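Local coordinates for foldase protein PrsA (Bacillus subtilis, PDB 4WO7) that assists the folding of secreted proteins outside the cell after translocation and has peptidyl-prolyl cis-trans isomerase activity, at the interface of chains A and B. Residues are numbered along the deposited sequence; one frame, centred on the assembly and turned at random. Chains: chain A/B, Foldase protein PrsA.

Contact 1: the interface of chains A and B. Residues chain A 14-16; chain B 45, 48, 245-247.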
loop_
_atom_site.group_PDB
_atom_site.type_symbol
_atom_site.label_atom_id
_atom_site.label_comp_id
_atom_site.label_asym_id
_atom_site.label_seq_id
_atom_site.Cartn_x
_atom_site.Cartn_y
_atom_site.Cartn_z
ATOM N N THR A 14 23.195 -14.258 17.718
ATOM C CA THR A 14 23.517 -14.847 16.425
ATOM C C THR A 14 25.013 -15.158 16.345
ATOM O O THR A 14 25.828 -14.491 16.984
ATOM C CB THR A 14 23.081 -13.891 15.284
ATOM O OG1 THR A 14 21.690 -13.570 15.439
ATOM C CG2 THR A 14 23.300 -14.496 13.908
ATOM N N ASP A 15 25.367 -16.187 15.580
ATOM C CA ASP A 15 26.769 -16.567 15.387
ATOM C C ASP A 15 27.537 -15.534 14.548
ATOM O O ASP A 15 28.763 -15.473 14.592
ATOM C CB ASP A 15 26.849 -17.967 14.766
ATOM C CG ASP A 15 25.977 -18.115 13.537
ATOM O OD1 ASP A 15 25.132 -17.227 13.295
ATOM O OD2 ASP A 15 26.125 -19.130 12.826
ATOM N N ALA A 16 26.797 -14.735 13.783
ATOM C CA ALA A 16 27.347 -13.615 13.015
ATOM C C ALA A 16 27.288 -12.291 13.799
ATOM O O ALA A 16 27.460 -11.217 13.220
ATOM C CB ALA A 16 26.593 -13.468 11.695
ATOM N N VAL B 45 24.254 -11.204 9.198
ATOM C CA VAL B 45 24.512 -12.531 8.651
ATOM C C VAL B 45 25.023 -12.450 7.215
ATOM O O VAL B 45 26.013 -13.090 6.868
ATOM C CB VAL B 45 23.238 -13.409 8.712
ATOM C CG1 VAL B 45 23.377 -14.679 7.854
ATOM C CG2 VAL B 45 22.919 -13.767 10.152
ATOM N N LYS B 48 28.449 -11.127 6.702
ATOM C CA LYS B 48 29.456 -12.100 7.115
ATOM C C LYS B 48 29.793 -13.010 5.941
ATOM O O LYS B 48 30.947 -13.390 5.747
ATOM C CB LYS B 48 28.943 -12.959 8.273
ATOM C CG LYS B 48 29.943 -13.965 8.826
ATOM C CD LYS B 48 29.287 -14.798 9.908
ATOM C CE LYS B 48 30.249 -15.766 10.556
ATOM N NZ LYS B 48 29.550 -16.571 11.594
ATOM N N ALA B 245 22.356 -20.240 9.529
ATOM C CA ALA B 245 22.826 -19.498 10.709
ATOM C C ALA B 245 21.962 -19.783 11.939
ATOM O O ALA B 245 20.809 -20.198 11.815
ATOM C CB ALA B 245 22.843 -18.010 10.426
ATOM N N ASP B 246 22.529 -19.563 13.122
ATOM C CA ASP B 246 21.817 -19.793 14.376
ATOM C C ASP B 246 21.264 -18.498 14.975
ATOM O O ASP B 246 21.978 -17.786 15.682
ATOM C CB ASP B 246 22.733 -20.470 15.397
ATOM C CG ASP B 246 22.088 -20.587 16.764
ATOM O OD1 ASP B 246 20.991 -21.179 16.850
ATOM O OD2 ASP B 246 22.667 -20.073 17.745
ATOM N N ILE B 247 19.998 -18.198 14.699
ATOM C CA ILE B 247 19.352 -17.026 15.280
ATOM C C ILE B 247 18.609 -17.447 16.539
ATOM O O ILE B 247 17.806 -18.380 16.500
ATOM C CB ILE B 247 18.333 -16.376 14.322
ATOM C CG1 ILE B 247 18.802 -16.441 12.863
ATOM C CG2 ILE B 247 18.028 -14.948 14.761
ATOM C CD1 ILE B 247 20.155 -15.806 12.586
#

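Contact 2: the interface of chains A and B. Residues chain A 248-251; chain B 10-12.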
loop_
_atom_site.group_PDB
_atom_site.type_symbol
_atom_site.label_atom_id
_atom_site.label_comp_id
_atom_site.label_asym_id
_atom_site.label_seq_id
_atom_site.Cartn_x
_atom_site.Cartn_y
_atom_site.Cartn_z
ATOM N N GLU A 248 6.775 20.162 22.974
ATOM C CA GLU A 248 8.188 20.469 22.846
ATOM C C GLU A 248 8.993 19.180 22.731
ATOM O O GLU A 248 9.136 18.438 23.704
ATOM C CB GLU A 248 8.655 21.294 24.040
ATOM C CG GLU A 248 10.089 21.758 23.940
ATOM C CD GLU A 248 10.492 22.643 25.102
ATOM O OE1 GLU A 248 9.641 22.894 25.982
ATOM O OE2 GLU A 248 11.658 23.091 25.129
ATOM N N VAL A 249 9.504 18.906 21.536
ATOM C CA VAL A 249 10.300 17.709 21.316
ATOM C C VAL A 249 11.737 17.982 21.739
ATOM O O VAL A 249 12.380 18.886 21.210
ATOM C CB VAL A 249 10.280 17.263 19.847
ATOM C CG1 VAL A 249 11.176 16.041 19.654
ATOM C CG2 VAL A 249 8.868 16.927 19.419
ATOM N N LYS A 250 12.240 17.206 22.695
ATOM C CA LYS A 250 13.570 17.460 23.228
ATOM C C LYS A 250 14.634 16.684 22.464
ATOM O O LYS A 250 15.822 17.003 22.541
ATOM C CB LYS A 250 13.648 17.074 24.702
ATOM C CG LYS A 250 12.775 17.901 25.611
ATOM C CD LYS A 250 13.368 19.263 25.896
ATOM C CE LYS A 250 12.472 20.040 26.845
ATOM N NZ LYS A 250 13.024 21.376 27.183
ATOM N N ASP A 251 14.203 15.661 21.733
ATOM C CA ASP A 251 15.117 14.844 20.947
ATOM C C ASP A 251 15.361 15.518 19.602
ATOM O O ASP A 251 14.425 15.712 18.827
ATOM C CB ASP A 251 14.538 13.436 20.762
ATOM C CG ASP A 251 15.521 12.470 20.130
ATOM O OD1 ASP A 251 15.615 12.445 18.886
ATOM O OD2 ASP A 251 16.190 11.724 20.878
ATOM N N VAL B 10 13.538 12.193 28.660
ATOM C CA VAL B 10 12.364 12.809 28.040
ATOM C C VAL B 10 12.562 13.082 26.549
ATOM O O VAL B 10 13.439 13.860 26.169
ATOM C CB VAL B 10 12.002 14.137 28.752
ATOM C CG1 VAL B 10 10.900 14.891 27.999
ATOM C CG2 VAL B 10 11.581 13.864 30.188
ATOM N N ILE B 11 11.746 12.436 25.717
ATOM C CA ILE B 11 11.770 12.658 24.270
ATOM C C ILE B 11 10.956 13.888 23.896
ATOM O O ILE B 11 11.394 14.725 23.106
ATOM C CB ILE B 11 11.213 11.442 23.491
ATOM C CG1 ILE B 11 12.067 10.199 23.757
ATOM C CG2 ILE B 11 11.109 11.749 21.980
ATOM C CD1 ILE B 11 13.497 10.330 23.285
ATOM N N ALA B 12 9.767 13.985 24.478
ATOM C CA ALA B 12 8.840 15.073 24.193
ATOM C C ALA B 12 8.142 15.524 25.464
ATOM O O ALA B 12 7.738 14.708 26.292
ATOM C CB ALA B 12 7.808 14.645 23.145
#

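Contact 1: the interface of chains A and B
The flat carboxylate of A:Asp15 has a chain B nitrogen over each face. This patch joins two copies of PrsA, a foldase with a parvulin-type (PpiC) isomerase domain, and includes an intermolecular antiparallel beta bridge between A:Thr14 and B:Ile247. On one face of the carboxylate lies the backbone N of B:Asp246, tilted from the perpendicular and 3.5 Å from A:Asp15 OD1, a proximity rather than an assigned hydrogen bond. Nearly above CG on the opposite face is the B:Lys48 ammonium, its NZ 4.4 Å from A:Asp15 OD2, too far for an ion pair but probably near enough for a favourable field. At the edge, almost within the carboxylate plane, the B:Ala245 methyl CB stands 3.8 Å from A:Asp15 OD1. B:Lys48 rises from helix 21-49 as a fully extended chain, CG anti to the backbone N (chi1 -177°), which carries its methylenes past A:Ala16; CD touches the A:Ala16 methyl CB at 3.5 Å. B:Lys48 NZ then meets the carbonyl O of A:Asp15 at 3.3 Å, a weak hydrogen bond. With an alanine in place of A:Asp15, B:Lys48 NZ would probably lose its nearby opposite charge, leaving the ammonium held here by the weak carbonyl bond, without the flat group that lies between it and B:Asp246 N. A:Thr14 uses its methyl branch: CG2 lies 3.7 Å from B:Ile247 CD1, the two side chains running side by side and pointing the same way. The same A:Thr14 CG2 meets B:Val45 CG2 at 3.8 Å, but there the side chains cross at about a right angle, so one methyl packs against both the helix and the strand of chain B. OG1 of A:Thr14, on the other branch, is turned towards B:Ile247 CD1 and away from B:Val45. Backbone approach at the bridge is shown by B:Asp246 O, 3.4 Å from A:Thr14 CA.

Contact 2: the interface of chains A and B
B:Ile11 and A:Asp251 lie alongside each other across the dimer boundary, their side chains pointing the same way. The branch methyl CG2 of B:Ile11 faces A:Asp251 CB at 4.0 Å, while the terminal CD1 comes to 3.9 Å from the carboxylate oxygen OD2, so isoleucine carbon flanks the acid along its length. In A:Asp251, CG is anti to the backbone N (chi1 -172°), which sends the carboxylate out beside this chain instead of back towards the B:Ile11 carbonyl. That carbonyl is the polar anchor of the patch, an intermolecular beta pairing in which A:Val249 forms an antiparallel bridge with B:Ala12. B:Ile11 O receives two consecutive amides: A:Lys250 N at 2.7 Å, tilted 29° from the carbonyl plane, and A:Asp251 N at 3.3 Å, which lies in that plane and donates to a lone pair of the carbonyl oxygen. The second bond is the longer, and the shared acceptor ties the end of strand 248-249 to the partner chain. A:Val249 adds its CG1 methyl, 3.7 Å from B:Ile11 O. A:Lys250 approaches differently from A:Asp251: its CB rests 3.5 Å from B:Val10 O, and beyond that the chain bends at chi2 (-77°), turning the ammonium away from chain B. The bend brings it to its own chain, where the extended A:Glu248 side chain offers its carboxylate in an intrachain salt bridge; the corresponding hydrogen bond is weak. The interchain role of the lysine is thus carried by its backbone and first methylene, with the charged end held by A:Glu248, A:Lys250 NZ to A:Glu248 OE2 at 3.0 Å.

The C-alpha centres of contact 1 and contact 2 are about 36 Å apart, and the two share no residue as given. They nevertheless belong to one two-fold interface. Contact 1 sets the N-terminal segment of chain A against the C-terminal segment of chain B; contact 2 reverses the roles. Exchanging the chains in contact 2 places its bridge two residues along from that of contact 1, in the same antiparallel register. Each subunit therefore both gives and receives a terminal segment. Such reciprocal pairing fits the reported dimer and would couple both flanking regions of each chain to its partner.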